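Local coordinates for protein phage terminase large subunit (Thermus phage P7426, PDB 7KS4) that probably acts as the ATP-driven motor that packages viral DNA into empty capsids and as the endonuclease that cuts it, this chain being the ATPase domain, at residues 33-46 / 218-230. Numbering follows the deposited sequence.
Sequences STAKRRVACLGRQS and DFESFHAASWDVW. With SO4 (sulfate ion), chain H.
Ser226 OG donates to Arg44 O at 2.6 Å, lying in the carbonyl plane on a lone pair, and so ties the first turn of helix 226-229 to the type II turn Gly43-Ser46. The next carbonyl, Gln45 O, takes Trp230 NE1 at 2.7 Å, with a bent N-H...O angle of 133°. The indole meets this backbone oxygen at its edge, somewhat tilted from the ring plane, and stands nearly perpendicular to the side-chain amide of Gln45. These two bonds grip successive carbonyls of the P-loop, whose Gln45 N, and more weakly Ser46 N, hydrogen-bond to the beta-phosphate of ADP, while Gly43 O receives Lys48 NZ.

Upstream, strands 37-42 and 219-224 run parallel, joined by a ladder of backbone bonds from Arg37 N to Gly43 N. On one face, Arg37 lays CB over the centre of the Phe219 ring, 3.6 Å from its centroid; its CG, anti to the carbonyl carbon (chi1 -55°), continues across the same ring. On the other face, the Phe222 ring turns its edge to Ser33 CB, 3.6 Å from CZ. At the far end, Glu220 OE1 receives Ser33 OG, in a bond so short that its exact length is doubtful, and a longer one from a water held by Thr34 N; Ser33 OG in turn accepts from Ala35 N, an ST turn.

Strand 219-224 borders the sheet of this P-loop ATPase domain, and strand 37-42 is sandwiched between it and strand 178-183. Helix 25-32 covers Ala40, Leu42 and Phe222, whereas helix 190-197 packs on Val39, Cys41 and Phe219.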
loop_
_atom_site.group_PDB
_atom_site.type_symbol
_atom_site.label_atom_id
_atom_site.label_comp_id
_atom_site.label_asym_id
_atom_site.label_seq_id
_atom_site.Cartn_x
_atom_site.Cartn_y
_atom_site.Cartn_z
ATOM N N SER A 33 -2.300 -10.736 6.524
ATOM C CA SER A 33 -0.975 -11.235 6.190
ATOM C C SER A 33 0.087 -10.564 7.051
ATOM O O SER A 33 0.114 -9.337 7.175
ATOM C CB SER A 33 -0.671 -10.986 4.715
ATOM O OG SER A 33 0.680 -11.302 4.430
ATOM N N THR A 34 0.978 -11.372 7.620
ATOM C CA THR A 34 2.124 -10.879 8.372
ATOM C C THR A 34 3.407 -10.848 7.543
ATOM O O THR A 34 4.483 -10.593 8.096
ATOM C CB THR A 34 2.335 -11.742 9.617
ATOM O OG1 THR A 34 2.536 -13.105 9.220
ATOM C CG2 THR A 34 1.124 -11.645 10.541
ATOM N N ALA A 35 3.319 -11.091 6.237
ATOM C CA ALA A 35 4.510 -11.133 5.399
ATOM C C ALA A 35 5.159 -9.754 5.313
ATOM O O ALA A 35 4.479 -8.730 5.198
ATOM C CB ALA A 35 4.155 -11.630 3.997
ATOM N N LYS A 36 6.491 -9.734 5.365
ATOM C CA LYS A 36 7.211 -8.473 5.250
ATOM C C LYS A 36 7.188 -7.920 3.833
ATOM O O LYS A 36 7.444 -6.727 3.649
ATOM C CB LYS A 36 8.655 -8.651 5.727
ATOM C CG LYS A 36 8.743 -9.069 7.183
ATOM C CD LYS A 36 9.521 -8.066 8.017
ATOM C CE LYS A 36 9.386 -8.356 9.507
ATOM N NZ LYS A 36 9.763 -9.757 9.853
ATOM N N ARG A 37 6.873 -8.752 2.837
ATOM C CA ARG A 37 6.717 -8.322 1.450
ATOM C C ARG A 37 5.352 -8.820 0.990
ATOM O O ARG A 37 5.192 -10.002 0.672
ATOM C CB ARG A 37 7.826 -8.865 0.555
ATOM C CG ARG A 37 9.233 -8.523 1.032
ATOM C CD ARG A 37 9.580 -7.054 0.805
ATOM N NE ARG A 37 10.931 -6.771 1.290
ATOM C CZ ARG A 37 11.222 -6.251 2.481
ATOM N NH1 ARG A 37 10.260 -5.941 3.339
ATOM N NH2 ARG A 37 12.495 -6.046 2.820
ATOM N N ARG A 38 4.382 -7.919 0.969
ATOM C CA ARG A 38 3.047 -8.207 0.465
ATOM C C ARG A 38 2.908 -7.576 -0.912
ATOM O O ARG A 38 3.116 -6.365 -1.067
ATOM C CB ARG A 38 1.988 -7.666 1.421
ATOM C CG ARG A 38 1.899 -8.432 2.733
ATOM C CD ARG A 38 0.935 -7.760 3.708
ATOM N NE ARG A 38 1.460 -6.507 4.246
ATOM C CZ ARG A 38 0.773 -5.684 5.041
ATOM N NH1 ARG A 38 -0.483 -5.964 5.379
ATOM N NH2 ARG A 38 1.336 -4.572 5.488
ATOM N N VAL A 39 2.545 -8.390 -1.899
ATOM C CA VAL A 39 2.465 -7.974 -3.291
ATOM C C VAL A 39 1.030 -8.225 -3.740
ATOM O O VAL A 39 0.584 -9.379 -3.784
ATOM C CB VAL A 39 3.462 -8.733 -4.179
ATOM C CG1 VAL A 39 3.507 -8.131 -5.579
ATOM C CG2 VAL A 39 4.855 -8.733 -3.559
ATOM N N ALA A 40 0.307 -7.161 -4.082
ATOM C CA ALA A 40 -1.090 -7.273 -4.495
ATOM C C ALA A 40 -1.212 -6.852 -5.951
ATOM O O ALA A 40 -1.011 -5.680 -6.289
ATOM C CB ALA A 40 -2.002 -6.429 -3.605
ATOM N N CYS A 41 -1.547 -7.810 -6.811
ATOM C CA CYS A 41 -1.818 -7.548 -8.218
ATOM C C CYS A 41 -3.331 -7.591 -8.379
ATOM O O CYS A 41 -3.923 -8.669 -8.466
ATOM C CB CYS A 41 -1.124 -8.571 -9.106
ATOM S SG CYS A 41 -1.528 -8.386 -10.856
ATOM N N LEU A 42 -3.954 -6.414 -8.400
ATOM C CA LEU A 42 -5.406 -6.295 -8.376
ATOM C C LEU A 42 -5.849 -5.304 -9.444
ATOM O O LEU A 42 -5.154 -4.329 -9.740
ATOM C CB LEU A 42 -5.932 -5.849 -6.983
ATOM C CG LEU A 42 -5.344 -6.493 -5.718
ATOM C CD1 LEU A 42 -5.962 -5.891 -4.462
ATOM C CD2 LEU A 42 -5.538 -8.004 -5.701
ATOM N N GLY A 43 -7.003 -5.574 -10.043
ATOM C CA GLY A 43 -7.551 -4.667 -11.028
ATOM C C GLY A 43 -8.049 -3.383 -10.398
ATOM O O GLY A 43 -8.121 -3.233 -9.177
ATOM N N ARG A 44 -8.401 -2.430 -11.258
ATOM C CA ARG A 44 -9.003 -1.191 -10.786
ATOM C C ARG A 44 -10.244 -1.482 -9.955
ATOM O O ARG A 44 -10.957 -2.460 -10.191
ATOM C CB ARG A 44 -9.386 -0.297 -11.961
ATOM C CG ARG A 44 -8.223 0.113 -12.815
ATOM C CD ARG A 44 -8.685 1.025 -13.928
ATOM N NE ARG A 44 -7.566 1.517 -14.723
ATOM C CZ ARG A 44 -7.686 2.363 -15.739
ATOM N NH1 ARG A 44 -8.884 2.819 -16.090
ATOM N NH2 ARG A 44 -6.608 2.754 -16.403
ATOM N N GLN A 45 -10.502 -0.606 -8.982
ATOM C CA GLN A 45 -11.665 -0.679 -8.102
ATOM C C GLN A 45 -11.565 -1.819 -7.098
ATOM O O GLN A 45 -12.574 -2.226 -6.517
ATOM C CB GLN A 45 -12.963 -0.806 -8.908
ATOM C CG GLN A 45 -13.138 0.282 -9.956
ATOM C CD GLN A 45 -14.479 0.202 -10.672
ATOM O OE1 GLN A 45 -15.134 -0.841 -10.681
ATOM N NE2 GLN A 45 -14.894 1.313 -11.272
ATOM N N SER A 46 -10.369 -2.347 -6.866
ATOM C CA SER A 46 -10.216 -3.473 -5.956
ATOM C C SER A 46 -10.027 -3.056 -4.504
ATOM O O SER A 46 -9.986 -3.931 -3.633
ATOM C CB SER A 46 -9.031 -4.342 -6.385
ATOM O OG SER A 46 -9.318 -5.037 -7.588
ATOM N N ASP A 218 9.155 -14.846 3.076
ATOM C CA ASP A 218 8.776 -13.504 3.504
ATOM C C ASP A 218 7.826 -12.817 2.531
ATOM O O ASP A 218 7.470 -11.655 2.758
ATOM C CB ASP A 218 10.022 -12.634 3.713
ATOM C CG ASP A 218 11.044 -12.775 2.591
ATOM O OD1 ASP A 218 11.034 -13.816 1.892
ATOM O OD2 ASP A 218 11.870 -11.847 2.422
ATOM N N PHE A 219 7.395 -13.511 1.482
ATOM C CA PHE A 219 6.527 -12.943 0.462
ATOM C C PHE A 219 5.139 -13.566 0.534
ATOM O O PHE A 219 4.998 -14.783 0.696
ATOM C CB PHE A 219 7.105 -13.169 -0.935
ATOM C CG PHE A 219 8.167 -12.179 -1.330
ATOM C CD1 PHE A 219 9.436 -12.239 -0.779
ATOM C CD2 PHE A 219 7.903 -11.212 -2.284
ATOM C CE1 PHE A 219 10.415 -11.327 -1.156
ATOM C CE2 PHE A 219 8.876 -10.303 -2.662
ATOM C CZ PHE A 219 10.127 -10.361 -2.100
ATOM N N GLU A 220 4.116 -12.731 0.386
ATOM C CA GLU A 220 2.754 -13.221 0.209
ATOM C C GLU A 220 2.073 -12.358 -0.838
ATOM O O GLU A 220 2.121 -11.129 -0.754
ATOM C CB GLU A 220 1.957 -13.198 1.518
ATOM C CG GLU A 220 0.537 -13.719 1.355
ATOM C CD GLU A 220 -0.141 -13.960 2.686
ATOM O OE1 GLU A 220 0.490 -13.688 3.729
ATOM O OE2 GLU A 220 -1.301 -14.422 2.687
ATOM N N SER A 221 1.445 -12.999 -1.821
ATOM C CA SER A 221 0.868 -12.295 -2.954
ATOM C C SER A 221 -0.640 -12.490 -3.027
ATOM O O SER A 221 -1.170 -13.542 -2.655
ATOM C CB SER A 221 1.497 -12.757 -4.257
ATOM O OG SER A 221 2.868 -12.423 -4.282
ATOM N N PHE A 222 -1.314 -11.461 -3.539
ATOM C CA PHE A 222 -2.764 -11.414 -3.640
ATOM C C PHE A 222 -3.137 -11.017 -5.059
ATOM O O PHE A 222 -2.474 -10.167 -5.665
ATOM C CB PHE A 222 -3.332 -10.415 -2.632
ATOM C CG PHE A 222 -2.742 -10.560 -1.263
ATOM C CD1 PHE A 222 -3.404 -11.282 -0.286
ATOM C CD2 PHE A 222 -1.507 -10.002 -0.960
ATOM C CE1 PHE A 222 -2.857 -11.432 0.968
ATOM C CE2 PHE A 222 -0.963 -10.149 0.291
ATOM C CZ PHE A 222 -1.644 -10.868 1.255
ATOM N N HIS A 223 -4.193 -11.643 -5.583
ATOM C CA HIS A 223 -4.619 -11.441 -6.960
ATOM C C HIS A 223 -6.136 -11.324 -7.016
ATOM O O HIS A 223 -6.845 -12.105 -6.377
ATOM C CB HIS A 223 -4.161 -12.589 -7.862
ATOM C CG HIS A 223 -4.403 -12.330 -9.313
ATOM N ND1 HIS A 223 -5.256 -13.097 -10.075
ATOM C CD2 HIS A 223 -3.925 -11.366 -10.134
ATOM C CE1 HIS A 223 -5.280 -12.625 -11.309
ATOM N NE2 HIS A 223 -4.482 -11.575 -11.370
ATOM N N ALA A 224 -6.631 -10.350 -7.773
ATOM C CA ALA A 224 -8.070 -10.218 -7.965
ATOM C C ALA A 224 -8.332 -9.328 -9.166
ATOM O O ALA A 224 -7.760 -8.239 -9.274
ATOM C CB ALA A 224 -8.752 -9.639 -6.718
ATOM N N ALA A 225 -9.189 -9.800 -10.066
ATOM C CA ALA A 225 -9.732 -8.942 -11.100
ATOM C C ALA A 225 -10.741 -7.979 -10.488
ATOM O O ALA A 225 -11.254 -8.191 -9.388
ATOM C CB ALA A 225 -10.402 -9.778 -12.193
ATOM N N SER A 226 -11.023 -6.902 -11.215
ATOM C CA SER A 226 -12.028 -5.960 -10.742
ATOM C C SER A 226 -13.342 -6.670 -10.445
ATOM O O SER A 226 -14.023 -6.355 -9.459
ATOM C CB SER A 226 -12.230 -4.858 -11.776
ATOM O OG SER A 226 -10.988 -4.264 -12.109
ATOM N N TRP A 227 -13.704 -7.653 -11.271
ATOM C CA TRP A 227 -14.972 -8.347 -11.094
ATOM C C TRP A 227 -14.912 -9.429 -10.026
ATOM O O TRP A 227 -15.966 -9.944 -9.641
ATOM C CB TRP A 227 -15.435 -8.952 -12.420
ATOM C CG TRP A 227 -14.427 -9.837 -13.069
ATOM C CD1 TRP A 227 -14.130 -11.122 -12.733
ATOM C CD2 TRP A 227 -13.584 -9.505 -14.180
ATOM N NE1 TRP A 227 -13.151 -11.613 -13.565
ATOM C CE2 TRP A 227 -12.803 -10.639 -14.463
ATOM C CE3 TRP A 227 -13.416 -8.357 -14.962
ATOM C CZ2 TRP A 227 -11.866 -10.662 -15.493
ATOM C CZ3 TRP A 227 -12.491 -8.385 -15.988
ATOM C CH2 TRP A 227 -11.729 -9.528 -16.243
ATOM N N ASP A 228 -13.718 -9.789 -9.544
ATOM C CA ASP A 228 -13.637 -10.599 -8.333
ATOM C C ASP A 228 -14.103 -9.809 -7.117
ATOM O O ASP A 228 -14.731 -10.372 -6.212
ATOM C CB ASP A 228 -12.206 -11.100 -8.107
ATOM C CG ASP A 228 -11.772 -12.128 -9.136
ATOM O OD1 ASP A 228 -12.624 -12.929 -9.580
ATOM O OD2 ASP A 228 -10.575 -12.138 -9.495
ATOM N N VAL A 229 -13.811 -8.512 -7.078
ATOM C CA VAL A 229 -14.265 -7.671 -5.980
ATOM C C VAL A 229 -15.668 -7.132 -6.235
ATOM O O VAL A 229 -16.442 -6.954 -5.291
ATOM C CB VAL A 229 -13.285 -6.514 -5.747
ATOM C CG1 VAL A 229 -13.664 -5.754 -4.469
ATOM C CG2 VAL A 229 -11.833 -7.026 -5.689
ATOM N N TRP A 230 -16.005 -6.857 -7.499
ATOM C CA TRP A 230 -17.307 -6.319 -7.885
ATOM C C TRP A 230 -17.955 -7.286 -8.868
ATOM O O TRP A 230 -17.990 -7.025 -10.081
ATOM C CB TRP A 230 -17.165 -4.924 -8.488
ATOM C CG TRP A 230 -16.618 -3.931 -7.516
ATOM C CD1 TRP A 230 -15.385 -3.342 -7.545
ATOM C CD2 TRP A 230 -17.279 -3.421 -6.352
ATOM N NE1 TRP A 230 -15.243 -2.491 -6.475
ATOM C CE2 TRP A 230 -16.392 -2.521 -5.726
ATOM C CE3 TRP A 230 -18.539 -3.638 -5.778
ATOM C CZ2 TRP A 230 -16.726 -1.837 -4.555
ATOM C CZ3 TRP A 230 -18.867 -2.959 -4.617
ATOM C CH2 TRP A 230 -17.966 -2.069 -4.018
HETATM S S SO4 H . -11.976 4.538 -16.326
HETATM O O1 SO4 H . -13.071 4.932 -17.210
HETATM O O2 SO4 H . -12.223 5.053 -14.984
HETATM O O3 SO4 H . -10.727 5.092 -16.842
HETATM O O4 SO4 H . -11.876 3.081 -16.260
HETATM O O HOH W 1 0.839 -14.018 6.903
#